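Local coordinates for protein AgaA (Rhizobium radiobacter, PDB 6HLX) that binds the opine agropinic acid in the periplasm as the substrate-binding component of an ABC transporter that imports it into the bacterium, at residues S46-E51 and D179-G184. Sequence-based numbering, arbitrary orientation.
Sequences SPELAE and DYYKKG. With SO4 (sulfate ion), chain V; SO4 (sulfate ion), chain T; ACT (acetate ion), chain K.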
ATOM      1  N   SER A  46       1.952  17.392  -2.428  1.00 21.97           N
ATOM      2  CA  SER A  46       1.810  18.303  -3.556  1.00 22.68           C
ATOM      3  C   SER A  46       0.341  18.748  -3.706  1.00 24.03           C
ATOM      4  O   SER A  46      -0.528  17.887  -3.687  1.00 22.09           O
ATOM      5  CB  SER A  46       2.278  17.605  -4.836  1.00 27.64           C
ATOM      6  OG  SER A  46       2.050  18.398  -5.993  1.00 38.95           O
ATOM      7  N   PRO A  47       0.056  20.064  -3.877  1.00 23.12           N
ATOM      8  CA  PRO A  47      -1.333  20.490  -4.126  1.00 22.32           C
ATOM      9  C   PRO A  47      -1.698  20.107  -5.567  1.00 25.45           C
ATOM     10  O   PRO A  47      -1.077  20.567  -6.548  1.00 26.17           O
ATOM     11  CB  PRO A  47      -1.284  22.006  -3.882  1.00 25.29           C
ATOM     12  CG  PRO A  47       0.113  22.405  -4.217  1.00 30.54           C
ATOM     13  CD  PRO A  47       0.997  21.210  -3.917  1.00 26.37           C
ATOM     14  N   GLU A  48      -2.647  19.181  -5.696  1.00 20.86           N
ATOM     15  CA  GLU A  48      -3.042  18.644  -7.009  1.00 20.62           C
ATOM     16  C   GLU A  48      -4.367  19.248  -7.434  1.00 21.76           C
ATOM     17  O   GLU A  48      -4.360  20.379  -7.905  1.00 21.46           O
ATOM     18  CB  GLU A  48      -3.012  17.094  -7.015  1.00 21.32           C
ATOM     19  CG  GLU A  48      -1.586  16.546  -6.889  1.00 24.47           C
ATOM     20  CD  GLU A  48      -0.632  16.749  -8.062  1.00 33.37           C
ATOM     21  OE1 GLU A  48      -1.101  16.898  -9.216  1.00 28.90           O
ATOM     22  OE2 GLU A  48       0.599  16.723  -7.829  1.00 31.27           O
ATOM     23  N   LEU A  49      -5.513  18.563  -7.225  1.00 18.84           N
ATOM     24  CA  LEU A  49      -6.790  19.217  -7.577  1.00 19.11           C
ATOM     25  C   LEU A  49      -7.118  20.405  -6.642  1.00 22.69           C
ATOM     26  O   LEU A  49      -7.879  21.314  -7.019  1.00 23.30           O
ATOM     27  CB  LEU A  49      -7.926  18.224  -7.639  1.00 18.46           C
ATOM     28  CG  LEU A  49      -7.764  17.162  -8.720  1.00 20.06           C
ATOM     29  CD1 LEU A  49      -8.901  16.140  -8.628  1.00 21.00           C
ATOM     30  CD2 LEU A  49      -7.717  17.804 -10.141  1.00 20.97           C
ATOM     31  N   ALA A  50      -6.513  20.415  -5.451  1.00 20.06           N
ATOM     32  CA  ALA A  50      -6.592  21.578  -4.564  1.00 20.04           C
ATOM     33  C   ALA A  50      -5.358  22.430  -4.889  1.00 23.33           C
ATOM     34  O   ALA A  50      -4.236  21.938  -4.765  1.00 23.79           O
ATOM     35  CB  ALA A  50      -6.567  21.145  -3.096  1.00 21.00           C
ATOM     36  N   GLU A  51      -5.541  23.664  -5.372  1.00 21.31           N
ATOM     37  CA  GLU A  51      -4.407  24.579  -5.621  1.00 21.50           C
ATOM     38  C   GLU A  51      -3.774  25.023  -4.281  1.00 23.80           C
ATOM     39  O   GLU A  51      -2.591  25.373  -4.208  1.00 23.77           O
ATOM     40  CB  GLU A  51      -4.895  25.811  -6.366  1.00 23.17           C
ATOM     41  CG  GLU A  51      -3.765  26.695  -6.843  1.00 26.19           C
ATOM     42  CD  GLU A  51      -4.186  27.745  -7.843  1.00 37.83           C
ATOM     43  OE1 GLU A  51      -3.286  28.444  -8.360  1.00 27.56           O
ATOM     44  OE2 GLU A  51      -5.407  27.876  -8.105  1.00 30.39           O
ATOM     45  N   ASP A 179      -5.459  18.391 -21.837  1.00 24.56           N
ATOM     46  CA  ASP A 179      -6.016  19.425 -20.952  1.00 23.78           C
ATOM     47  C   ASP A 179      -5.594  19.259 -19.485  1.00 26.95           C
ATOM     48  O   ASP A 179      -6.132  19.953 -18.617  1.00 26.16           O
ATOM     49  CB  ASP A 179      -7.545  19.508 -21.097  1.00 26.39           C
ATOM     50  CG  ASP A 179      -8.007  20.230 -22.360  1.00 40.81           C
ATOM     51  OD1 ASP A 179      -7.156  20.863 -23.037  1.00 41.86           O
ATOM     52  OD2 ASP A 179      -9.212  20.176 -22.660  1.00 46.60           O
ATOM     53  N   TYR A 180      -4.570  18.400 -19.220  1.00 21.55           N
ATOM     54  CA  TYR A 180      -4.022  18.229 -17.855  1.00 21.00           C
ATOM     55  C   TYR A 180      -3.450  19.580 -17.379  1.00 24.30           C
ATOM     56  O   TYR A 180      -2.955  20.376 -18.187  1.00 24.34           O
ATOM     57  CB  TYR A 180      -2.951  17.151 -17.858  1.00 20.60           C
ATOM     58  CG  TYR A 180      -2.372  16.833 -16.496  1.00 21.40           C
ATOM     59  CD1 TYR A 180      -3.192  16.436 -15.439  1.00 22.25           C
ATOM     60  CD2 TYR A 180      -0.998  16.863 -16.279  1.00 21.91           C
ATOM     61  CE1 TYR A 180      -2.651  16.060 -14.207  1.00 20.62           C
ATOM     62  CE2 TYR A 180      -0.449  16.480 -15.058  1.00 21.90           C
ATOM     63  CZ  TYR A 180      -1.280  16.124 -14.010  1.00 23.99           C
ATOM     64  OH  TYR A 180      -0.739  15.718 -12.820  1.00 23.67           O
ATOM     65  N   TYR A 181      -3.580  19.859 -16.071  1.00 21.95           N
ATOM     66  CA  TYR A 181      -3.238  21.188 -15.528  1.00 21.41           C
ATOM     67  C   TYR A 181      -1.754  21.499 -15.332  1.00 26.32           C
ATOM     68  O   TYR A 181      -1.436  22.655 -15.012  1.00 27.71           O
ATOM     69  CB  TYR A 181      -3.995  21.441 -14.216  1.00 21.78           C
ATOM     70  CG  TYR A 181      -3.841  20.338 -13.193  1.00 21.44           C
ATOM     71  CD1 TYR A 181      -2.741  20.302 -12.336  1.00 22.96           C
ATOM     72  CD2 TYR A 181      -4.804  19.339 -13.067  1.00 21.46           C
ATOM     73  CE1 TYR A 181      -2.600  19.292 -11.382  1.00 21.87           C
ATOM     74  CE2 TYR A 181      -4.671  18.319 -12.121  1.00 21.60           C
ATOM     75  CZ  TYR A 181      -3.564  18.293 -11.292  1.00 22.64           C
ATOM     76  OH  TYR A 181      -3.475  17.298 -10.344  1.00 24.20           O
ATOM     77  N   LYS A 182      -0.844  20.526 -15.515  1.00 22.54           N
ATOM     78  CA  LYS A 182       0.589  20.811 -15.359  1.00 22.49           C
ATOM     79  C   LYS A 182       1.224  21.046 -16.718  1.00 28.47           C
ATOM     80  O   LYS A 182       1.095  20.206 -17.615  1.00 26.68           O
ATOM     81  CB  LYS A 182       1.308  19.670 -14.632  1.00 24.24           C
ATOM     82  CG  LYS A 182       0.820  19.449 -13.212  1.00 25.36           C
ATOM     83  CD  LYS A 182       1.636  18.390 -12.501  1.00 27.75           C
ATOM     84  CE  LYS A 182       1.069  18.088 -11.124  1.00 27.43           C
ATOM     85  NZ  LYS A 182       1.898  17.082 -10.382  1.00 29.06           N
ATOM     86  N   LYS A 183       1.900  22.205 -16.887  1.00 26.76           N
ATOM     87  CA  LYS A 183       2.556  22.562 -18.150  1.00 27.34           C
ATOM     88  C   LYS A 183       3.643  21.529 -18.512  1.00 31.22           C
ATOM     89  O   LYS A 183       4.421  21.129 -17.650  1.00 31.11           O
ATOM     90  CB  LYS A 183       3.170  23.975 -18.021  1.00 30.46           C
ATOM     91  CG  LYS A 183       3.596  24.570 -19.358  1.00 40.14           C
ATOM     92  CD  LYS A 183       4.425  25.840 -19.176  1.00 54.64           C
ATOM     93  CE  LYS A 183       4.494  26.695 -20.427  1.00 67.53           C
ATOM     94  NZ  LYS A 183       5.185  26.016 -21.558  1.00 75.56           N
ATOM     95  N   GLY A 184       3.631  21.077 -19.758  1.00 30.27           N
ATOM     96  CA  GLY A 184       4.601  20.117 -20.282  1.00 30.72           C
ATOM     97  C   GLY A 184       4.469  18.710 -19.742  1.00 34.14           C
ATOM     98  O   GLY A 184       5.385  17.891 -19.896  1.00 35.83           O
TER
HETATM   99  S   SO4 V 621      -7.680  15.810 -24.464  1.00 42.71           S
HETATM  100  O1  SO4 V 621      -6.468  14.941 -24.541  1.00 36.05           O
HETATM  101  O2  SO4 V 621      -8.053  16.270 -25.854  1.00 45.38           O
HETATM  102  O3  SO4 V 621      -7.430  17.024 -23.659  1.00 37.05           O
HETATM  103  O4  SO4 V 621      -8.805  15.032 -23.914  1.00 41.52           O
HETATM  104  S   SO4 T 619       1.064  22.503 -22.311  1.00 84.99           S
HETATM  105  O1  SO4 T 619       0.619  22.340 -23.698  1.00 85.61           O
HETATM  106  O2  SO4 T 619       1.916  23.692 -22.204  1.00 85.04           O
HETATM  107  O3  SO4 T 619      -0.107  22.665 -21.454  1.00 85.55           O
HETATM  108  O4  SO4 T 619       1.822  21.320 -21.901  1.00 84.62           O
HETATM  109  C   ACT K 610       5.195  19.269 -10.195  1.00 59.73           C
HETATM  110  O   ACT K 610       6.402  18.937 -10.229  1.00 60.65           O
HETATM  111  OXT ACT K 610       4.255  18.523  -9.823  1.00 58.75           O
HETATM  112  CH3 ACT K 610       4.840  20.704 -10.649  1.00 60.03           C
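The carboxylate of E48 is the buried polar centre of this contact. Its side chain starts with CG anti to the carbonyl carbon, and the chain bends at chi2 (-69°). This carries the carboxylate to the loop 179-184, where the E48 side chain crosses those of Y181 and K182 at about right angles. E48 OE1 accepts from Y181 OH at 2.7 Å through its anti lone pair. The oxygen lies at the ring edge, in plane, although carboxylate and ring planes are 49° apart. K182 forms a salt bridge from NZ to the syn side of E48 OE2 at 2.9 Å. S46 OG donates to the same E48 OE2 at 2.9 Å, from above the carboxylate plane. Three donors thus fix the rotation of the group, and the lysine charge would be expected to keep it ionised. K182 NZ also donates to acetate OXT at 2.8 Å.

Beside this polar end, L49 CD2 packs obliquely against Y181 CE2 at 3.7 Å. The contact joins two parts of a periplasmic binding protein of the solute-binding protein 5 family: the interrupted strand 45-55 of the five-stranded antiparallel sheet, and the loop between strands 171-176 and 190-195 of the seven-stranded mixed sheet. R67 holds the backbone carbonyls of P47 and E48, and E481 binds both K182 NZ and Y180 OH.

The outer side is looser. Exposed D179, K183 and G184 do not touch 46-51. G184 N donates to O4 of the chain T sulfate at 2.8 Å. Acetate and sulfate probably come from the crystallisation liquor.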